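Local coordinates for protein Poly(A) ribonuclease pop2 (Schizosaccharomyces pombe, PDB 2P51) that removes poly(A) tails from mRNA as the catalytic, metal-dependent 3'-exoribonuclease of the CCR4-NOT core complex, releasing 5'-AMP, at residues A[156-161]-A[196-201]; A[56-61]-A[118-123]. One frame throughout, in Å; residues are numbered along the deposited sequence. Where two conformers were deposited one is given.

Contact 1 (A[156-161]-A[196-201]); sequences LVLQEE and LCIYFP
Val157 and Phe200 run alongside each other in the same direction, with methyl CG1 of Val157, anti to the carbonyl carbon (chi1 -63°), 3.7 Å from ring atom CE1 of Phe200. The approach to the ring is oblique. Phe200 also packs edge-to-face against Trp164 and meets the ring of Phe173, so the valine methyl joins an aromatic cluster; the side chain of Phe200 is about 9 Å from that of the metal ligand Asp172. Next outward, Leu158 runs alongside Tyr199 and lays CD2 over one face of its ring, 4.0 Å from CD1, while Val157 CG2 sits near the ring plane at its edge. The CD2 methyl of Leu158 also reaches CG2 of Ile198 at 3.8 Å. In the DEDD nuclease fold this contact joins the C-terminal end of helix 189-199 to the loop leading from helix 144-152 into strand 163-166; on the helix side Tyr199 and Phe200 also touch helix 170-181. Where the helix ends, Phe200 leaves helical geometry, and ring atom CG of Pro201 rests 3.7 Å from backbone atom C of Gln159. The polar link across the contact is the bond from Leu158 N to Tyr199 O, 2.8 Å and nearly straight at 172°; the donor stands 33° out of the carbonyl plane. Farther out, Gln159 NE2 donates to Glu161 OE2 at 2.6 Å, the acceptor lying close to the amide plane while the N-H comes in from outside the carboxylate plane.

Contact 2 (A[56-61]-A[118-123]); sequences GVVARP and MYAPES
Val58 overlaps the peptide link between Tyr119 and Ala120 with a single methyl: CG1 lies 3.4 Å from Ala120 N and 3.5 Å from the carbonyl carbon C of Tyr119. Within the DEDD nuclease fold, the contact sets the loop that follows strand 47-53, which carries the metal ligands Asp51 and Glu53, against the start of helix 121-129, where Ala120 holds the N-cap position. CG1 of Val58 stands anti to the carbonyl carbon (chi1 -60°), and besides the peptide it reaches CB of Ala120 at 4.1 Å. That same CB is 4.0 Å from Val57 O, which gives the alanine methyl both an apolar and a carbonyl neighbour. No hydrogen bond crosses between the two segments; nearby, the backbones of Ala120 and Pro55 are hydrogen-bonded to each other, and Val58 N is held by Asn79 OD1 of helix 69-82. The CA-CB bond of Tyr119 leads away from the loop, and its OH is hydrogen-bonded to Leu114 O. In the first turn of the helix, Ser123 faces Gly56. Gly56 has no side chain and a positive phi of 80°, a value that favours glycine, and its bare CA lets OG of Ser123 come to 3.1 Å from it, whereas Gly56 N, 3.4 Å from OG, is too poorly angled for a hydrogen bond.

How the contacts relate
Contact 2 closes before contact 1 opens along the chain, and the two lie on opposite sides of its centre, their own centres 30 Å apart and their nearest atoms about 17 Å apart. Both are tied to the mixed central sheet through loops flanking two of its strands: the 56-61 loop follows strand 47-53, while the 156-161 loop precedes the adjacent, parallel strand 163-166. Each contact sets a loop against one end of a helix, 121-129 at its start and 189-199 at its finish. A bound magnesium ion lies about 11 Å from Gly56, and one lies about 13 Å from the side chain of Phe200; neither contact touches the metals, and they lie on different sides of the fold that carries the catalytic site.

Contact 1 (A[156-161]-A[196-201])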
loop_
_atom_site.group_PDB
_atom_site.type_symbol
_atom_site.label_atom_id
_atom_site.label_comp_id
_atom_site.label_asym_id
_atom_site.label_seq_id
_atom_site.Cartn_x
_atom_site.Cartn_y
_atom_site.Cartn_z
ATOM N N LEU A 156 -8.629 0.208 11.498
ATOM C CA LEU A 156 -8.529 0.283 10.041
ATOM C C LEU A 156 -8.728 -1.101 9.421
ATOM O O LEU A 156 -9.169 -1.131 8.244
ATOM C CB LEU A 156 -7.173 0.837 9.632
ATOM C CG LEU A 156 -7.023 2.380 9.575
ATOM C CD1 LEU A 156 -7.125 3.011 10.979
ATOM C CD2 LEU A 156 -5.732 2.753 8.874
ATOM N N VAL A 157 -8.354 -2.180 10.144
ATOM C CA VAL A 157 -8.512 -3.524 9.547
ATOM C C VAL A 157 -9.620 -4.298 10.255
ATOM O O VAL A 157 -10.025 -3.868 11.345
ATOM C CB VAL A 157 -7.190 -4.311 9.536
ATOM C CG1 VAL A 157 -6.158 -3.602 8.662
ATOM C CG2 VAL A 157 -6.660 -4.526 10.956
ATOM N N LEU A 158 -10.102 -5.373 9.664
ATOM C CA LEU A 158 -11.168 -6.209 10.234
ATOM C C LEU A 158 -12.495 -5.452 10.337
ATOM O O LEU A 158 -13.428 -5.810 11.060
ATOM C CB LEU A 158 -10.767 -6.807 11.593
ATOM C CG LEU A 158 -9.488 -7.671 11.608
ATOM C CD1 LEU A 158 -8.862 -7.755 13.003
ATOM C CD2 LEU A 158 -9.769 -9.091 11.109
ATOM N N GLN A 159 -12.644 -4.351 9.609
ATOM C CA GLN A 159 -13.837 -3.541 9.725
ATOM C C GLN A 159 -14.445 -3.228 8.350
ATOM O O GLN A 159 -13.840 -2.548 7.527
ATOM C CB GLN A 159 -13.514 -2.218 10.438
ATOM C CG GLN A 159 -13.054 -2.344 11.870
ATOM C CD GLN A 159 -14.138 -2.680 12.880
ATOM O OE1 GLN A 159 -13.799 -2.964 14.040
ATOM N NE2 GLN A 159 -15.400 -2.637 12.450
ATOM N N GLU A 160 -15.682 -3.684 8.176
ATOM C CA GLU A 160 -16.388 -3.469 6.924
ATOM C C GLU A 160 -16.659 -1.990 6.675
ATOM O O GLU A 160 -16.942 -1.526 5.550
ATOM C CB GLU A 160 -17.673 -4.320 6.978
ATOM C CG GLU A 160 -18.901 -3.464 6.855
ATOM C CD GLU A 160 -19.920 -3.714 5.774
ATOM O OE1 GLU A 160 -19.629 -4.283 4.691
ATOM O OE2 GLU A 160 -21.070 -3.310 6.032
ATOM N N GLU A 161 -16.602 -1.188 7.729
ATOM C CA GLU A 161 -16.835 0.254 7.644
ATOM C C GLU A 161 -15.729 1.040 6.939
ATOM O O GLU A 161 -15.910 2.216 6.574
ATOM C CB GLU A 161 -17.009 0.836 9.055
ATOM C CG GLU A 161 -18.179 0.294 9.875
ATOM C CD GLU A 161 -17.812 -0.993 10.618
ATOM O OE1 GLU A 161 -18.688 -1.397 11.410
ATOM O OE2 GLU A 161 -16.757 -1.640 10.461
ATOM N N LEU A 196 -6.644 -12.530 3.424
ATOM C CA LEU A 196 -6.599 -11.096 3.106
ATOM C C LEU A 196 -7.976 -10.467 3.221
ATOM O O LEU A 196 -8.034 -9.363 3.769
ATOM C CB LEU A 196 -6.119 -10.812 1.689
ATOM C CG LEU A 196 -5.644 -9.393 1.412
ATOM C CD1 LEU A 196 -4.366 -9.051 2.213
ATOM C CD2 LEU A 196 -5.384 -9.229 -0.064
ATOM N N CYS A 197 -9.007 -11.134 2.738
ATOM C CA CYS A 197 -10.353 -10.521 2.762
ATOM C C CYS A 197 -10.957 -10.488 4.153
ATOM O O CYS A 197 -11.942 -9.821 4.448
ATOM C CB CYS A 197 -11.266 -11.240 1.740
ATOM S SG CYS A 197 -10.716 -10.836 0.032
ATOM N N ILE A 198 -10.329 -11.197 5.121
ATOM C CA ILE A 198 -10.838 -10.988 6.511
ATOM C C ILE A 198 -10.281 -9.707 7.107
ATOM O O ILE A 198 -10.976 -8.939 7.783
ATOM C CB ILE A 198 -10.484 -12.228 7.339
ATOM C CG1 ILE A 198 -11.287 -13.473 6.914
ATOM C CG2 ILE A 198 -10.598 -11.969 8.841
ATOM C CD1 ILE A 198 -10.719 -14.747 7.508
ATOM N N TYR A 199 -8.975 -9.448 6.886
ATOM C CA TYR A 199 -8.389 -8.208 7.388
ATOM C C TYR A 199 -8.808 -6.975 6.592
ATOM O O TYR A 199 -8.914 -5.895 7.201
ATOM C CB TYR A 199 -6.839 -8.301 7.356
ATOM C CG TYR A 199 -6.316 -9.186 8.462
ATOM C CD1 TYR A 199 -6.033 -8.684 9.746
ATOM C CD2 TYR A 199 -6.099 -10.544 8.209
ATOM C CE1 TYR A 199 -5.541 -9.538 10.744
ATOM C CE2 TYR A 199 -5.617 -11.395 9.200
ATOM C CZ TYR A 199 -5.351 -10.877 10.474
ATOM O OH TYR A 199 -4.861 -11.738 11.447
ATOM N N PHE A 200 -9.024 -7.119 5.281
ATOM C CA PHE A 200 -9.402 -6.015 4.405
ATOM C C PHE A 200 -10.721 -6.386 3.711
ATOM O O PHE A 200 -10.731 -6.689 2.514
ATOM C CB PHE A 200 -8.322 -5.765 3.340
ATOM C CG PHE A 200 -6.948 -5.541 4.001
ATOM C CD1 PHE A 200 -6.591 -4.293 4.472
ATOM C CD2 PHE A 200 -6.028 -6.581 4.118
ATOM C CE1 PHE A 200 -5.346 -4.055 5.040
ATOM C CE2 PHE A 200 -4.778 -6.361 4.704
ATOM C CZ PHE A 200 -4.424 -5.079 5.167
ATOM N N PRO A 201 -11.831 -6.428 4.440
ATOM C CA PRO A 201 -13.054 -6.962 3.878
ATOM C C PRO A 201 -13.656 -6.132 2.757
ATOM O O PRO A 201 -14.488 -6.674 2.013
ATOM C CB PRO A 201 -14.007 -6.996 5.081
ATOM C CG PRO A 201 -13.447 -5.959 6.035
ATOM C CD PRO A 201 -11.946 -6.082 5.889
#

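Contact 2 (A[56-61]-A[118-123])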
loop_
_atom_site.group_PDB
_atom_site.type_symbol
_atom_site.label_atom_id
_atom_site.label_comp_id
_atom_site.label_asym_id
_atom_site.label_seq_id
_atom_site.Cartn_x
_atom_site.Cartn_y
_atom_site.Cartn_z
ATOM N N GLY A 56 12.336 -4.453 -4.145
ATOM C CA GLY A 56 12.229 -5.037 -5.469
ATOM C C GLY A 56 11.993 -6.538 -5.460
ATOM O O GLY A 56 11.482 -7.069 -4.470
ATOM N N VAL A 57 12.300 -7.175 -6.561
ATOM C CA VAL A 57 12.260 -8.613 -6.773
ATOM C C VAL A 57 13.694 -9.100 -7.017
ATOM O O VAL A 57 14.388 -8.549 -7.918
ATOM C CB VAL A 57 11.377 -8.937 -7.986
ATOM C CG1 VAL A 57 11.420 -10.411 -8.403
ATOM C CG2 VAL A 57 9.952 -8.506 -7.610
ATOM N N VAL A 58 14.136 -10.105 -6.280
ATOM C CA VAL A 58 15.515 -10.569 -6.483
ATOM C C VAL A 58 15.513 -11.912 -7.197
ATOM O O VAL A 58 16.492 -12.325 -7.793
ATOM C CB VAL A 58 16.321 -10.706 -5.189
ATOM C CG1 VAL A 58 16.400 -9.339 -4.506
ATOM C CG2 VAL A 58 15.734 -11.761 -4.258
ATOM N N ALA A 59 14.390 -12.629 -7.146
ATOM C CA ALA A 59 14.391 -13.877 -7.878
ATOM C C ALA A 59 13.028 -14.311 -8.386
ATOM O O ALA A 59 11.975 -13.902 -7.908
ATOM C CB ALA A 59 14.955 -14.984 -6.983
ATOM N N ARG A 60 13.118 -15.202 -9.380
ATOM C CA ARG A 60 11.965 -15.859 -9.940
ATOM C C ARG A 60 12.007 -17.335 -9.558
ATOM O O ARG A 60 13.066 -17.953 -9.748
ATOM C CB ARG A 60 12.010 -15.712 -11.471
ATOM C CG ARG A 60 11.776 -14.271 -11.929
ATOM C CD ARG A 60 10.280 -14.056 -12.086
ATOM N NE ARG A 60 10.154 -12.744 -12.742
ATOM C CZ ARG A 60 9.012 -12.088 -12.738
ATOM N NH1 ARG A 60 7.940 -12.603 -12.140
ATOM N NH2 ARG A 60 8.910 -10.904 -13.326
ATOM N N PRO A 61 10.941 -17.915 -9.025
ATOM C CA PRO A 61 10.946 -19.331 -8.672
ATOM C C PRO A 61 10.987 -20.207 -9.915
ATOM O O PRO A 61 10.538 -19.877 -11.014
ATOM C CB PRO A 61 9.616 -19.524 -7.957
ATOM C CG PRO A 61 8.761 -18.406 -8.453
ATOM C CD PRO A 61 9.668 -17.247 -8.703
ATOM N N MET A 118 18.833 -8.363 2.540
ATOM C CA MET A 118 18.799 -8.717 1.126
ATOM C C MET A 118 18.030 -7.709 0.303
ATOM O O MET A 118 17.059 -7.119 0.817
ATOM C CB MET A 118 18.126 -10.086 0.979
ATOM C CG MET A 118 18.824 -11.173 1.766
ATOM S SD MET A 118 18.078 -12.800 1.564
ATOM C CE MET A 118 16.613 -12.603 2.600
ATOM N N TYR A 119 18.363 -7.514 -0.965
ATOM C CA TYR A 119 17.630 -6.519 -1.772
ATOM C C TYR A 119 18.100 -6.552 -3.204
ATOM O O TYR A 119 19.239 -7.015 -3.441
ATOM C CB TYR A 119 17.854 -5.100 -1.280
ATOM C CG TYR A 119 19.282 -4.678 -0.959
ATOM C CD1 TYR A 119 20.185 -4.262 -1.922
ATOM C CD2 TYR A 119 19.726 -4.689 0.365
ATOM C CE1 TYR A 119 21.475 -3.874 -1.559
ATOM C CE2 TYR A 119 20.983 -4.310 0.748
ATOM C CZ TYR A 119 21.860 -3.912 -0.241
ATOM O OH TYR A 119 23.135 -3.517 0.061
ATOM N N ALA A 120 17.299 -6.051 -4.112
ATOM C CA ALA A 120 17.820 -5.825 -5.450
ATOM C C ALA A 120 18.612 -4.528 -5.417
ATOM O O ALA A 120 18.003 -3.544 -5.016
ATOM C CB ALA A 120 16.699 -5.701 -6.450
ATOM N N PRO A 121 19.876 -4.511 -5.807
ATOM C CA PRO A 121 20.619 -3.241 -5.826
ATOM C C PRO A 121 19.916 -2.168 -6.635
ATOM O O PRO A 121 19.928 -0.997 -6.207
ATOM C CB PRO A 121 21.954 -3.624 -6.496
ATOM C CG PRO A 121 22.127 -5.030 -6.042
ATOM C CD PRO A 121 20.755 -5.642 -6.172
ATOM N N GLU A 122 19.317 -2.550 -7.763
ATOM C CA GLU A 122 18.623 -1.522 -8.560
ATOM C C GLU A 122 17.540 -0.790 -7.751
ATOM O O GLU A 122 17.318 0.420 -7.866
ATOM C CB GLU A 122 18.001 -2.194 -9.770
ATOM C CG GLU A 122 18.984 -2.751 -10.757
ATOM C CD GLU A 122 19.553 -4.127 -10.493
ATOM O OE1 GLU A 122 19.282 -4.691 -9.393
ATOM O OE2 GLU A 122 20.272 -4.643 -11.390
ATOM N N SER A 123 16.815 -1.552 -6.937
ATOM C CA SER A 123 15.694 -0.948 -6.184
ATOM C C SER A 123 16.197 0.012 -5.132
ATOM O O SER A 123 15.612 1.058 -4.880
ATOM C CB SER A 123 14.876 -2.050 -5.529
ATOM O OG SER A 123 14.207 -2.836 -6.513
#